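Side-chain contacts in inactive poly [ADP-ribose] polymerase RCD1 (Arabidopsis thaliana, PDB 5NGO), which carries a catalytically inactive poly(ADP-ribose) polymerase domain and probably acts in plant cell-death and immune signalling, being bound by a downy mildew effector that suppresses immunity: residues A87-S92 with V96-T101; Y107-Y112 with R121-C126. All coordinates share one frame; numbering follows the deposited sequence.

Contact 1: residues A87-S92 with V96-T101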
loop_
_atom_site.group_PDB
_atom_site.type_symbol
_atom_site.label_atom_id
_atom_site.label_comp_id
_atom_site.label_asym_id
_atom_site.label_seq_id
_atom_site.Cartn_x
_atom_site.Cartn_y
_atom_site.Cartn_z
ATOM N N ALA A 87 9.664 5.634 -8.631
ATOM C CA ALA A 87 10.284 4.577 -7.811
ATOM C C ALA A 87 9.273 3.724 -7.023
ATOM O O ALA A 87 9.651 2.637 -6.578
ATOM C CB ALA A 87 11.332 5.149 -6.861
ATOM N N PHE A 88 8.021 4.205 -6.842
ATOM C CA PHE A 88 6.894 3.325 -6.480
ATOM C C PHE A 88 5.838 3.240 -7.586
ATOM O O PHE A 88 4.894 2.483 -7.443
ATOM C CB PHE A 88 6.201 3.789 -5.195
ATOM C CG PHE A 88 6.933 3.464 -3.923
ATOM C CD1 PHE A 88 6.916 2.193 -3.364
ATOM C CD2 PHE A 88 7.658 4.461 -3.259
ATOM C CE1 PHE A 88 7.598 1.916 -2.179
ATOM C CE2 PHE A 88 8.323 4.203 -2.061
ATOM C CZ PHE A 88 8.290 2.924 -1.526
ATOM N N ILE A 89 6.004 3.987 -8.669
ATOM C CA ILE A 89 5.037 4.021 -9.758
ATOM C C ILE A 89 5.334 2.817 -10.646
ATOM O O ILE A 89 6.508 2.597 -11.014
ATOM C CB ILE A 89 5.105 5.329 -10.616
ATOM C CG1 ILE A 89 5.265 6.595 -9.774
ATOM C CG2 ILE A 89 3.950 5.370 -11.594
ATOM C CD1 ILE A 89 4.311 6.661 -8.627
ATOM N N ARG A 90 4.294 2.057 -10.974
ATOM C CA ARG A 90 4.439 0.932 -11.887
ATOM C C ARG A 90 3.383 0.928 -12.986
ATOM O O ARG A 90 2.259 1.361 -12.811
ATOM C CB ARG A 90 4.545 -0.456 -11.179
ATOM C CG ARG A 90 3.315 -1.071 -10.601
ATOM C CD ARG A 90 3.716 -2.407 -9.960
ATOM N NE ARG A 90 2.883 -3.548 -10.389
ATOM C CZ ARG A 90 2.884 -4.768 -9.839
ATOM N NH1 ARG A 90 3.683 -5.071 -8.809
ATOM N NH2 ARG A 90 2.067 -5.704 -10.329
ATOM N N LYS A 91 3.764 0.363 -14.132
ATOM C CA LYS A 91 2.852 0.076 -15.221
ATOM C C LYS A 91 2.454 -1.399 -15.171
ATOM O O LYS A 91 3.310 -2.253 -15.274
ATOM C CB LYS A 91 3.546 0.382 -16.546
ATOM C CG LYS A 91 2.661 0.261 -17.782
ATOM C CD LYS A 91 3.252 0.993 -18.987
ATOM C CE LYS A 91 2.574 0.578 -20.283
ATOM N NZ LYS A 91 3.099 -0.724 -20.788
ATOM N N SER A 92 1.164 -1.699 -15.027
ATOM C CA SER A 92 0.658 -3.097 -15.046
ATOM C C SER A 92 -0.366 -3.268 -16.169
ATOM O O SER A 92 -0.498 -2.402 -17.029
ATOM C CB SER A 92 0.027 -3.500 -13.700
ATOM O OG SER A 92 -1.323 -3.069 -13.588
ATOM N N VAL A 96 -1.490 2.642 -14.852
ATOM C CA VAL A 96 -0.321 3.241 -14.209
ATOM C C VAL A 96 -0.744 3.996 -12.954
ATOM O O VAL A 96 -1.632 4.843 -12.976
ATOM C CB VAL A 96 0.432 4.201 -15.162
ATOM C CG1 VAL A 96 1.845 4.465 -14.659
ATOM C CG2 VAL A 96 0.438 3.660 -16.598
ATOM N N GLY A 97 -0.098 3.668 -11.849
ATOM C CA GLY A 97 -0.324 4.334 -10.561
ATOM C C GLY A 97 0.600 3.725 -9.522
ATOM O O GLY A 97 1.673 3.188 -9.866
ATOM N N ILE A 98 0.195 3.751 -8.251
ATOM C CA ILE A 98 0.856 2.932 -7.229
ATOM C C ILE A 98 0.025 1.667 -7.068
ATOM O O ILE A 98 -1.188 1.740 -6.864
ATOM C CB ILE A 98 1.063 3.687 -5.883
ATOM C CG1 ILE A 98 2.072 4.830 -6.038
ATOM C CG2 ILE A 98 1.549 2.770 -4.752
ATOM C CD1 ILE A 98 1.516 6.028 -6.750
ATOM N N HIS A 99 0.679 0.505 -7.178
ATOM C CA HIS A 99 0.029 -0.803 -7.038
ATOM C C HIS A 99 0.277 -1.314 -5.629
ATOM O O HIS A 99 1.443 -1.419 -5.187
ATOM C CB HIS A 99 0.605 -1.790 -8.047
ATOM C CG HIS A 99 0.205 -1.495 -9.460
ATOM N ND1 HIS A 99 0.365 -0.255 -10.036
ATOM C CD2 HIS A 99 -0.332 -2.286 -10.420
ATOM C CE1 HIS A 99 -0.057 -0.284 -11.283
ATOM N NE2 HIS A 99 -0.496 -1.504 -11.541
ATOM N N LEU A 100 -0.801 -1.616 -4.909
ATOM C CA LEU A 100 -0.703 -2.188 -3.578
ATOM C C LEU A 100 -1.472 -3.483 -3.523
ATOM O O LEU A 100 -2.412 -3.688 -4.282
ATOM C CB LEU A 100 -1.255 -1.239 -2.512
ATOM C CG LEU A 100 -0.621 0.131 -2.422
ATOM C CD1 LEU A 100 -1.482 1.151 -3.184
ATOM C CD2 LEU A 100 -0.449 0.559 -0.984
ATOM N N THR A 101 -1.071 -4.327 -2.574
ATOM C CA THR A 101 -1.671 -5.617 -2.403
ATOM C C THR A 101 -2.661 -5.548 -1.233
ATOM O O THR A 101 -2.417 -4.862 -0.232
ATOM C CB THR A 101 -0.597 -6.666 -2.137
ATOM O OG1 THR A 101 0.277 -6.797 -3.267
ATOM C CG2 THR A 101 -1.220 -7.988 -1.756
#
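Arg90 and His99 form the main interlock of this contact, with the arginine chain laid across one face of the imidazole. Its CG is the bump: it stands 3.4 Å from the ring centroid of His99 and 24° off the normal, displaced toward the ND1 rim, which makes a CH-pi contact. A chi1 of 75° swings this methylene over the ring, and the bend at chi3 then carries the guanidinium along past CD2 of His99, its plane 22° from that of the ring. His99 CB in turn lies over one face of the guanidinium.

At the ring's edge, in its plane, Ser92 OG lies 2.7 Å from His99 NE2 in a hydrogen bond. Ser92 OG also receives Tyr94 N. Aliphatic bumps meet elsewhere: Ile89 splits its branches, CG2 resting 3.8 Å from Val96 CG1 and CD1 meeting CD1 of Ile98. Met170 packs on both isoleucines.

The backbones pair as a short antiparallel hairpin. Arg90 N donates to Gly97 O at 3.1 Å, almost straight, whereas the return bond from Gly97 N to Arg90 O is weak, and the chain turns a corner at Gly97. The Gly97-Ile98-His99 run probably corresponds to the Gly-Ile-Tyr of active polymerases, with histidine replacing the tyrosine. The chemistry implies a restrained imidazole: the methylene over one face and the hydrogen bond at NE2 together probably limit its rotation about the CB-CG bond.

Contact 2: residues Y107-Y112 with R121-C126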
loop_
_atom_site.group_PDB
_atom_site.type_symbol
_atom_site.label_atom_id
_atom_site.label_comp_id
_atom_site.label_asym_id
_atom_site.label_seq_id
_atom_site.Cartn_x
_atom_site.Cartn_y
_atom_site.Cartn_z
ATOM N N TYR A 107 1.296 -12.514 0.251
ATOM C CA TYR A 107 1.977 -13.568 -0.541
ATOM C C TYR A 107 2.161 -13.202 -2.011
ATOM O O TYR A 107 3.116 -13.651 -2.654
ATOM C CB TYR A 107 1.262 -14.941 -0.470
ATOM C CG TYR A 107 -0.101 -15.013 -1.147
ATOM C CD1 TYR A 107 -0.215 -15.299 -2.519
ATOM C CD2 TYR A 107 -1.270 -14.817 -0.428
ATOM C CE1 TYR A 107 -1.449 -15.362 -3.142
ATOM C CE2 TYR A 107 -2.527 -14.883 -1.047
ATOM C CZ TYR A 107 -2.606 -15.158 -2.403
ATOM O OH TYR A 107 -3.824 -15.218 -3.036
ATOM N N PHE A 108 1.218 -12.410 -2.528
ATOM C CA PHE A 108 1.171 -11.999 -3.927
ATOM C C PHE A 108 2.378 -11.153 -4.352
ATOM O O PHE A 108 2.840 -11.269 -5.475
ATOM C CB PHE A 108 -0.128 -11.205 -4.160
ATOM C CG PHE A 108 -0.714 -11.337 -5.518
ATOM C CD1 PHE A 108 -1.591 -12.364 -5.815
ATOM C CD2 PHE A 108 -0.433 -10.379 -6.491
ATOM C CE1 PHE A 108 -2.185 -12.448 -7.086
ATOM C CE2 PHE A 108 -1.017 -10.450 -7.763
ATOM C CZ PHE A 108 -1.890 -11.486 -8.057
ATOM N N SER A 109 2.862 -10.282 -3.470
ATOM C CA SER A 109 3.941 -9.352 -3.819
ATOM C C SER A 109 5.206 -9.454 -2.941
ATOM O O SER A 109 6.152 -8.677 -3.124
ATOM C CB SER A 109 3.391 -7.926 -3.823
ATOM O OG SER A 109 2.874 -7.550 -2.565
ATOM N N ALA A 110 5.249 -10.430 -2.030
ATOM C CA ALA A 110 6.407 -10.641 -1.158
ATOM C C ALA A 110 7.723 -10.818 -1.920
ATOM O O ALA A 110 8.739 -10.229 -1.549
ATOM C CB ALA A 110 6.174 -11.822 -0.234
ATOM N N ARG A 111 7.690 -11.616 -2.994
ATOM C CA ARG A 111 8.869 -11.848 -3.825
ATOM C C ARG A 111 9.338 -10.624 -4.621
ATOM O O ARG A 111 10.468 -10.587 -5.087
ATOM C CB ARG A 111 8.631 -13.041 -4.774
ATOM C CG ARG A 111 8.806 -14.377 -4.033
ATOM C CD ARG A 111 9.462 -15.501 -4.881
ATOM N NE ARG A 111 10.599 -16.123 -4.155
ATOM C CZ ARG A 111 10.497 -16.999 -3.162
ATOM N NH1 ARG A 111 9.316 -17.451 -2.748
ATOM N NH2 ARG A 111 11.594 -17.467 -2.596
ATOM N N TYR A 112 8.465 -9.636 -4.765
ATOM C CA TYR A 112 8.781 -8.403 -5.475
ATOM C C TYR A 112 9.398 -7.329 -4.520
ATOM O O TYR A 112 9.762 -6.247 -4.978
ATOM C CB TYR A 112 7.523 -7.975 -6.223
ATOM C CG TYR A 112 7.688 -6.844 -7.210
ATOM C CD1 TYR A 112 7.582 -5.518 -6.795
ATOM C CD2 TYR A 112 7.934 -7.095 -8.558
ATOM C CE1 TYR A 112 7.707 -4.450 -7.696
ATOM C CE2 TYR A 112 8.065 -6.044 -9.483
ATOM C CZ TYR A 112 7.948 -4.726 -9.043
ATOM O OH TYR A 112 8.077 -3.692 -9.939
ATOM N N ARG A 121 14.223 -8.384 3.332
ATOM C CA ARG A 121 13.226 -7.755 2.475
ATOM C C ARG A 121 12.323 -6.855 3.306
ATOM O O ARG A 121 12.238 -7.017 4.525
ATOM C CB ARG A 121 12.385 -8.834 1.801
ATOM C CG ARG A 121 13.157 -9.722 0.855
ATOM C CD ARG A 121 12.285 -10.895 0.434
ATOM N NE ARG A 121 13.021 -11.867 -0.373
ATOM C CZ ARG A 121 13.017 -11.944 -1.703
ATOM N NH1 ARG A 121 12.305 -11.100 -2.464
ATOM N NH2 ARG A 121 13.740 -12.891 -2.284
ATOM N N TYR A 122 11.664 -5.917 2.638
ATOM C CA TYR A 122 10.910 -4.855 3.299
ATOM C C TYR A 122 9.585 -4.627 2.613
ATOM O O TYR A 122 9.537 -4.357 1.416
ATOM C CB TYR A 122 11.686 -3.542 3.283
ATOM C CG TYR A 122 13.056 -3.609 3.900
ATOM C CD1 TYR A 122 14.150 -4.022 3.168
ATOM C CD2 TYR A 122 13.254 -3.262 5.242
ATOM C CE1 TYR A 122 15.417 -4.087 3.738
ATOM C CE2 TYR A 122 14.516 -3.297 5.834
ATOM C CZ TYR A 122 15.602 -3.726 5.074
ATOM O OH TYR A 122 16.869 -3.781 5.611
ATOM N N MET A 123 8.510 -4.708 3.384
ATOM C CA MET A 123 7.155 -4.461 2.906
ATOM C C MET A 123 6.505 -3.418 3.833
ATOM O O MET A 123 6.592 -3.550 5.066
ATOM C CB MET A 123 6.376 -5.771 2.984
ATOM C CG MET A 123 4.953 -5.699 2.424
ATOM S SD MET A 123 4.782 -6.241 0.749
ATOM C CE MET A 123 4.358 -7.943 1.053
ATOM N N VAL A 124 5.851 -2.418 3.237
ATOM C CA VAL A 124 5.235 -1.347 4.019
ATOM C C VAL A 124 3.725 -1.591 4.113
ATOM O O VAL A 124 3.083 -1.851 3.093
ATOM C CB VAL A 124 5.510 0.033 3.378
ATOM C CG1 VAL A 124 4.824 1.149 4.132
ATOM C CG2 VAL A 124 6.995 0.308 3.331
ATOM N N LEU A 125 3.168 -1.528 5.318
ATOM C CA LEU A 125 1.718 -1.541 5.500
ATOM C C LEU A 125 1.218 -0.091 5.455
ATOM O O LEU A 125 1.667 0.747 6.238
ATOM C CB LEU A 125 1.277 -2.189 6.810
ATOM C CG LEU A 125 -0.235 -2.373 6.984
ATOM C CD1 LEU A 125 -0.742 -3.366 5.981
ATOM C CD2 LEU A 125 -0.601 -2.897 8.351
ATOM N N CYS A 126 0.281 0.169 4.544
ATOM C CA CYS A 126 -0.294 1.502 4.346
ATOM C C CYS A 126 -1.784 1.552 4.661
ATOM O O CYS A 126 -2.487 0.547 4.534
ATOM C CB CYS A 126 -0.154 1.910 2.895
ATOM S SG CYS A 126 1.520 2.021 2.289
#
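Arg121 holds its guanidinium with one edge toward the carbonyl oxygen of Arg111, which lies near the plane, 3.2 Å from Arg121 NH1. With an N-H...O angle of 127° this is a weak hydrogen bond. Ala110 O approaches the same group obliquely, 3.8 Å from Arg121 NH1, too far to count as a second bond within the contact. A further weak bond runs from this nitrogen to Cys113 O. The Arg121 chain reaches the carbonyls by staying extended from CG to NE, while Val115 and Phe182 touch it from outside the two segments.

Two residues along the strand, Met123 supplies the apolar half. CG lies anti to the backbone N (chi1 -176°), and bends at chi2 and chi3 then bring the thioether end round to the turn. Its CE methyl is 4.0 Å from Ala110 CA and 3.9 Å from Ser109 OG, so it covers the start of the turn rather than the arginine end. Trp66 of strand 62-68 and Phe16 of helix 9-19 also touch Met123. Ser109 OG meets the thioether by van der Waals contact alone; its hydrogen bond is with Thr101 OG1. The turn itself is closed by Tyr112 N to Ser109 O at 3.0 Å.

By sequence, the Ser-Ala-Arg-Tyr of this turn probably matches the segment that borders the nicotinamide pocket in active polymerases. The chemistry is divided: dispersion seats Ser109 and Ala110 against a buried thioether, while a cationic group probably draws on weak, bent bonds to carbonyls, an electrostatic hold more than a directional one.

In the fold
Contacts 1 and 2 come in series along the chain, the first closing before the second opens, and their centres are about 13 Å apart. Strands 98-102 and 121-129 succeed each other in sequence and belong to the same mixed sheet, where strand 62-68 lies between them. The contacts also touch directly: Thr101 OG1 and Ser109 OG, 2.8 Å apart, probably share a hydrogen bond, Leu100 CD2 lies 4.1 Å from Cys126 SG, and the guanidinium of Arg90 meets the ring of Tyr112 in a cation-pi interaction. Through the Thr101-Ser109 and Arg90-Tyr112 ties the two contacts adjoin within the polymerase-like domain, probably beside the region corresponding to the NAD-binding cleft of active relatives.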